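Local coordinates for protein-glutamine gamma-glutamyltransferase (Pagrus major, PDB 1G0D), which probably catalyses calcium-dependent cross-linking of proteins, joining peptide-bound glutamine to the side-chain amine of lysine or to other primary amines, at residues L50-K64 with V104-P117. Residues are numbered along the deposited sequence; the frame is centred on the assembly and turned at random.
Sequences LPPKHHLELVLHLGK and VIGHYRLAVLVMSP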
loop_
_atom_site.group_PDB
_atom_site.type_symbol
_atom_site.label_atom_id
_atom_site.label_comp_id
_atom_site.label_asym_id
_atom_site.label_seq_id
_atom_site.Cartn_x
_atom_site.Cartn_y
_atom_site.Cartn_z
ATOM N N LEU A 50 47.255 -18.648 15.407
ATOM C CA LEU A 50 47.502 -17.251 15.658
ATOM C C LEU A 50 48.894 -17.140 16.263
ATOM O O LEU A 50 49.158 -17.631 17.366
ATOM C CB LEU A 50 46.427 -16.669 16.593
ATOM C CG LEU A 50 45.508 -15.591 15.998
ATOM C CD1 LEU A 50 45.086 -14.633 17.095
ATOM C CD2 LEU A 50 46.211 -14.831 14.873
ATOM N N PRO A 51 49.813 -16.508 15.526
ATOM C CA PRO A 51 51.181 -16.347 16.027
ATOM C C PRO A 51 51.139 -15.811 17.457
ATOM O O PRO A 51 50.599 -14.741 17.706
ATOM C CB PRO A 51 51.799 -15.365 15.048
ATOM C CG PRO A 51 51.025 -15.571 13.774
ATOM C CD PRO A 51 49.630 -15.882 14.204
ATOM N N PRO A 52 51.747 -16.530 18.404
ATOM C CA PRO A 52 51.833 -16.213 19.830
ATOM C C PRO A 52 51.263 -14.886 20.354
ATOM O O PRO A 52 50.181 -14.859 20.957
ATOM C CB PRO A 52 53.316 -16.400 20.127
ATOM C CG PRO A 52 53.730 -17.550 19.125
ATOM C CD PRO A 52 52.579 -17.715 18.120
ATOM N N LYS A 53 51.983 -13.788 20.140
ATOM C CA LYS A 53 51.498 -12.516 20.648
ATOM C C LYS A 53 50.626 -11.750 19.647
ATOM O O LYS A 53 50.495 -10.525 19.713
ATOM C CB LYS A 53 52.682 -11.668 21.114
ATOM C CG LYS A 53 53.433 -12.257 22.330
ATOM C CD LYS A 53 54.758 -11.509 22.619
ATOM C CE LYS A 53 55.498 -12.043 23.854
ATOM N NZ LYS A 53 56.581 -11.106 24.274
ATOM N N HIS A 54 50.007 -12.498 18.740
ATOM C CA HIS A 54 49.134 -11.939 17.716
ATOM C C HIS A 54 47.663 -12.102 18.105
ATOM O O HIS A 54 47.263 -13.139 18.628
ATOM C CB HIS A 54 49.389 -12.643 16.390
ATOM C CG HIS A 54 50.654 -12.214 15.729
ATOM N ND1 HIS A 54 51.601 -11.448 16.370
ATOM C CD2 HIS A 54 51.109 -12.403 14.469
ATOM C CE1 HIS A 54 52.589 -11.181 15.533
ATOM N NE2 HIS A 54 52.313 -11.749 14.373
ATOM N N HIS A 55 46.849 -11.093 17.831
ATOM C CA HIS A 55 45.452 -11.182 18.192
ATOM C C HIS A 55 44.570 -10.706 17.058
ATOM O O HIS A 55 45.053 -10.065 16.154
ATOM C CB HIS A 55 45.211 -10.355 19.457
ATOM C CG HIS A 55 45.125 -8.880 19.215
ATOM N ND1 HIS A 55 46.179 -8.144 18.724
ATOM C CD2 HIS A 55 44.096 -8.010 19.352
ATOM C CE1 HIS A 55 45.805 -6.887 18.560
ATOM N NE2 HIS A 55 44.544 -6.779 18.934
ATOM N N LEU A 56 43.278 -11.037 17.096
ATOM C CA LEU A 56 42.344 -10.597 16.044
ATOM C C LEU A 56 41.727 -9.223 16.361
ATOM O O LEU A 56 41.517 -8.854 17.524
ATOM C CB LEU A 56 41.199 -11.620 15.810
ATOM C CG LEU A 56 41.467 -13.015 15.228
ATOM C CD1 LEU A 56 40.166 -13.727 14.875
ATOM C CD2 LEU A 56 42.348 -12.882 14.026
ATOM N N GLU A 57 41.439 -8.487 15.287
ATOM C CA GLU A 57 40.858 -7.158 15.337
ATOM C C GLU A 57 39.752 -7.121 14.281
ATOM O O GLU A 57 39.915 -7.645 13.175
ATOM C CB GLU A 57 41.931 -6.135 15.005
ATOM C CG GLU A 57 41.669 -4.799 15.576
ATOM C CD GLU A 57 41.948 -4.786 17.045
ATOM O OE1 GLU A 57 43.132 -4.884 17.412
ATOM O OE2 GLU A 57 40.986 -4.688 17.840
ATOM N N LEU A 58 38.620 -6.513 14.612
ATOM C CA LEU A 58 37.510 -6.453 13.650
ATOM C C LEU A 58 36.992 -5.043 13.408
ATOM O O LEU A 58 36.647 -4.327 14.351
ATOM C CB LEU A 58 36.330 -7.318 14.130
ATOM C CG LEU A 58 36.215 -8.752 13.600
ATOM C CD1 LEU A 58 37.400 -9.531 14.123
ATOM C CD2 LEU A 58 34.904 -9.407 14.029
ATOM N N VAL A 59 36.941 -4.640 12.145
ATOM C CA VAL A 59 36.390 -3.334 11.838
ATOM C C VAL A 59 35.391 -3.417 10.693
ATOM O O VAL A 59 35.610 -4.111 9.700
ATOM C CB VAL A 59 37.498 -2.291 11.570
ATOM C CG1 VAL A 59 38.752 -2.975 11.218
ATOM C CG2 VAL A 59 37.062 -1.301 10.513
ATOM N N LEU A 60 34.279 -2.711 10.874
ATOM C CA LEU A 60 33.194 -2.682 9.920
ATOM C C LEU A 60 33.197 -1.446 9.039
ATOM O O LEU A 60 33.548 -0.368 9.483
ATOM C CB LEU A 60 31.885 -2.731 10.684
ATOM C CG LEU A 60 31.512 -3.978 11.481
ATOM C CD1 LEU A 60 30.457 -3.618 12.486
ATOM C CD2 LEU A 60 30.973 -5.035 10.542
ATOM N N HIS A 61 32.789 -1.592 7.787
ATOM C CA HIS A 61 32.748 -0.450 6.866
ATOM C C HIS A 61 31.379 -0.357 6.222
ATOM O O HIS A 61 30.834 -1.342 5.715
ATOM C CB HIS A 61 33.806 -0.567 5.762
ATOM C CG HIS A 61 35.189 -0.803 6.278
ATOM N ND1 HIS A 61 36.049 0.229 6.593
ATOM C CD2 HIS A 61 35.834 -1.944 6.624
ATOM C CE1 HIS A 61 37.155 -0.263 7.117
ATOM N NE2 HIS A 61 37.050 -1.582 7.146
ATOM N N LEU A 62 30.840 0.851 6.250
ATOM C CA LEU A 62 29.526 1.157 5.689
ATOM C C LEU A 62 29.663 2.318 4.682
ATOM O O LEU A 62 30.400 3.277 4.931
ATOM C CB LEU A 62 28.563 1.575 6.821
ATOM C CG LEU A 62 27.312 0.753 7.180
ATOM C CD1 LEU A 62 26.336 1.649 7.902
ATOM C CD2 LEU A 62 26.657 0.157 5.946
ATOM N N GLY A 63 28.968 2.235 3.553
ATOM C CA GLY A 63 29.035 3.322 2.599
ATOM C C GLY A 63 29.994 3.040 1.488
ATOM O O GLY A 63 31.033 2.413 1.719
ATOM N N LYS A 64 29.640 3.520 0.294
ATOM C CA LYS A 64 30.433 3.323 -0.934
ATOM C C LYS A 64 31.788 3.983 -0.862
ATOM O O LYS A 64 32.647 3.711 -1.681
ATOM C CB LYS A 64 29.694 3.857 -2.171
ATOM C CG LYS A 64 28.802 2.816 -2.890
ATOM C CD LYS A 64 27.678 2.254 -1.959
ATOM C CE LYS A 64 26.242 2.670 -2.365
ATOM N NZ LYS A 64 25.368 2.894 -1.153
ATOM N N VAL A 104 22.842 0.510 12.349
ATOM C CA VAL A 104 22.484 1.126 11.077
ATOM C C VAL A 104 22.231 0.010 10.073
ATOM O O VAL A 104 23.067 -0.866 9.904
ATOM C CB VAL A 104 23.644 1.999 10.532
ATOM C CG1 VAL A 104 23.305 2.486 9.162
ATOM C CG2 VAL A 104 23.872 3.189 11.423
ATOM N N ILE A 105 21.065 0.005 9.426
ATOM C CA ILE A 105 20.800 -1.025 8.424
ATOM C C ILE A 105 21.642 -0.696 7.180
ATOM O O ILE A 105 21.946 0.468 6.908
ATOM C CB ILE A 105 19.281 -1.112 8.069
ATOM C CG1 ILE A 105 18.798 0.163 7.420
ATOM C CG2 ILE A 105 18.457 -1.271 9.333
ATOM C CD1 ILE A 105 17.489 -0.062 6.694
ATOM N N GLY A 106 22.048 -1.706 6.432
ATOM C CA GLY A 106 22.848 -1.404 5.269
ATOM C C GLY A 106 23.721 -2.549 4.860
ATOM O O GLY A 106 23.642 -3.636 5.439
ATOM N N HIS A 107 24.552 -2.312 3.853
ATOM C CA HIS A 107 25.458 -3.338 3.363
ATOM C C HIS A 107 26.823 -3.095 3.950
ATOM O O HIS A 107 27.510 -2.192 3.515
ATOM C CB HIS A 107 25.548 -3.267 1.847
ATOM C CG HIS A 107 26.231 -4.443 1.230
ATOM N ND1 HIS A 107 26.965 -4.350 0.071
ATOM C CD2 HIS A 107 26.309 -5.734 1.624
ATOM C CE1 HIS A 107 27.470 -5.531 -0.220
ATOM N NE2 HIS A 107 27.087 -6.388 0.705
ATOM N N TYR A 108 27.206 -3.913 4.926
ATOM C CA TYR A 108 28.484 -3.777 5.604
ATOM C C TYR A 108 29.551 -4.609 4.940
ATOM O O TYR A 108 29.246 -5.594 4.284
ATOM C CB TYR A 108 28.362 -4.265 7.044
ATOM C CG TYR A 108 27.575 -3.363 7.956
ATOM C CD1 TYR A 108 26.176 -3.426 7.987
ATOM C CD2 TYR A 108 28.215 -2.480 8.820
ATOM C CE1 TYR A 108 25.422 -2.636 8.865
ATOM C CE2 TYR A 108 27.474 -1.682 9.702
ATOM C CZ TYR A 108 26.069 -1.776 9.718
ATOM O OH TYR A 108 25.303 -1.038 10.600
ATOM N N ARG A 109 30.808 -4.222 5.115
ATOM C CA ARG A 109 31.896 -5.011 4.565
ATOM C C ARG A 109 32.768 -5.217 5.765
ATOM O O ARG A 109 33.183 -4.257 6.392
ATOM C CB ARG A 109 32.650 -4.269 3.458
ATOM C CG ARG A 109 32.341 -4.818 2.012
ATOM C CD ARG A 109 31.350 -3.937 1.168
ATOM N NE ARG A 109 31.682 -2.506 1.265
ATOM C CZ ARG A 109 30.804 -1.502 1.365
ATOM N NH1 ARG A 109 29.493 -1.740 1.371
ATOM N NH2 ARG A 109 31.246 -0.255 1.538
ATOM N N LEU A 110 33.018 -6.481 6.099
ATOM C CA LEU A 110 33.806 -6.846 7.277
ATOM C C LEU A 110 35.267 -7.137 7.056
ATOM O O LEU A 110 35.629 -8.043 6.302
ATOM C CB LEU A 110 33.207 -8.079 7.965
ATOM C CG LEU A 110 33.229 -8.229 9.500
ATOM C CD1 LEU A 110 33.797 -9.559 9.884
ATOM C CD2 LEU A 110 34.028 -7.159 10.127
ATOM N N ALA A 111 36.098 -6.404 7.783
ATOM C CA ALA A 111 37.525 -6.587 7.707
ATOM C C ALA A 111 38.082 -7.216 8.987
ATOM O O ALA A 111 38.150 -6.550 10.020
ATOM C CB ALA A 111 38.192 -5.260 7.458
ATOM N N VAL A 112 38.467 -8.491 8.943
ATOM C CA VAL A 112 39.078 -9.130 10.119
ATOM C C VAL A 112 40.634 -8.965 10.014
ATOM O O VAL A 112 41.276 -9.474 9.072
ATOM C CB VAL A 112 38.648 -10.656 10.210
ATOM C CG1 VAL A 112 39.399 -11.377 11.341
ATOM C CG2 VAL A 112 37.136 -10.749 10.434
ATOM N N LEU A 113 41.224 -8.213 10.947
ATOM C CA LEU A 113 42.673 -7.985 10.947
ATOM C C LEU A 113 43.412 -8.822 11.975
ATOM O O LEU A 113 42.979 -8.917 13.120
ATOM C CB LEU A 113 43.016 -6.544 11.294
ATOM C CG LEU A 113 42.794 -5.295 10.461
ATOM C CD1 LEU A 113 42.394 -5.559 9.026
ATOM C CD2 LEU A 113 41.732 -4.535 11.194
ATOM N N VAL A 114 44.531 -9.417 11.570
ATOM C CA VAL A 114 45.388 -10.169 12.490
ATOM C C VAL A 114 46.549 -9.225 12.764
ATOM O O VAL A 114 47.168 -8.730 11.833
ATOM C CB VAL A 114 45.954 -11.474 11.847
ATOM C CG1 VAL A 114 46.915 -12.156 12.840
ATOM C CG2 VAL A 114 44.805 -12.418 11.469
ATOM N N MET A 115 46.863 -8.965 14.025
ATOM C CA MET A 115 47.946 -8.043 14.288
ATOM C C MET A 115 49.005 -8.394 15.276
ATOM O O MET A 115 48.772 -9.126 16.243
ATOM C CB MET A 115 47.390 -6.728 14.727
ATOM C CG MET A 115 46.618 -6.072 13.671
ATOM S SD MET A 115 45.440 -5.056 14.441
ATOM C CE MET A 115 46.220 -4.781 16.115
ATOM N N SER A 116 50.166 -7.791 15.033
ATOM C CA SER A 116 51.353 -7.922 15.862
ATOM C C SER A 116 51.027 -7.322 17.229
ATOM O O SER A 116 50.168 -6.462 17.332
ATOM C CB SER A 116 52.481 -7.136 15.212
ATOM O OG SER A 116 53.703 -7.315 15.899
ATOM N N PRO A 117 51.703 -7.767 18.298
ATOM C CA PRO A 117 51.412 -7.203 19.623
ATOM C C PRO A 117 51.834 -5.743 19.802
ATOM O O PRO A 117 51.503 -5.127 20.816
ATOM C CB PRO A 117 52.169 -8.121 20.587
ATOM C CG PRO A 117 53.280 -8.658 19.783
ATOM C CD PRO A 117 52.744 -8.803 18.368
HETATM O O HOH W 1 27.201 0.561 1.679
#
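Antiparallel strands 55-62 and 106-115, neighbours inside one sheet of the N-terminal beta-sandwich of the transglutaminase, pair through H55-M115, E57-L113, V59-A111 and H61-R109. Each of these four hydrogen-bonded pairs exchanges two backbone bonds, among them V59 N to A111 O (3.1 Å, 174° at the hydrogen). Strand 68-72 continues the sheet beyond 55-62, and strand 121-133 beyond 106-115.

Leucines and valines of the alternate pairs pack on the inner face, where L56 and L58 also touch strand 92-98 of the facing sheet. L58 CG and CD1 both rest against V112 CG2, while L56 CD2 meets V114 CG2 at 3.6 Å. At the far end L62 lays its CG over one face of the Y108 ring, 3.7 Å from the centroid and 20° off the ring normal, a CH-pi contact. With CG anti to the carbonyl carbon, chi1 -72°, the Y108 ring turns this face to L62; its OH points at V104 O, at a modelled distance too short to be trusted in detail. A serine in place of Y108 would probably leave L62 CG without the aromatic face it rests on and open a gap beside L60.

On the other face, M115 CE touches both H55 CE1 (3.3 Å) and E57 OE1 (3.4 Å). H55 NE2 donates to this same OE1 from above the carboxylate plane, and the other oxygen, OE2, forms a salt bridge with K74. V59 CG1 touches L113 CD2. Beyond the last pair, R109 bends at chi2 and chi3, bringing NH2 2.7 Å from G63 O in a weak bond, while its NH1 and G63 N both donate to one water.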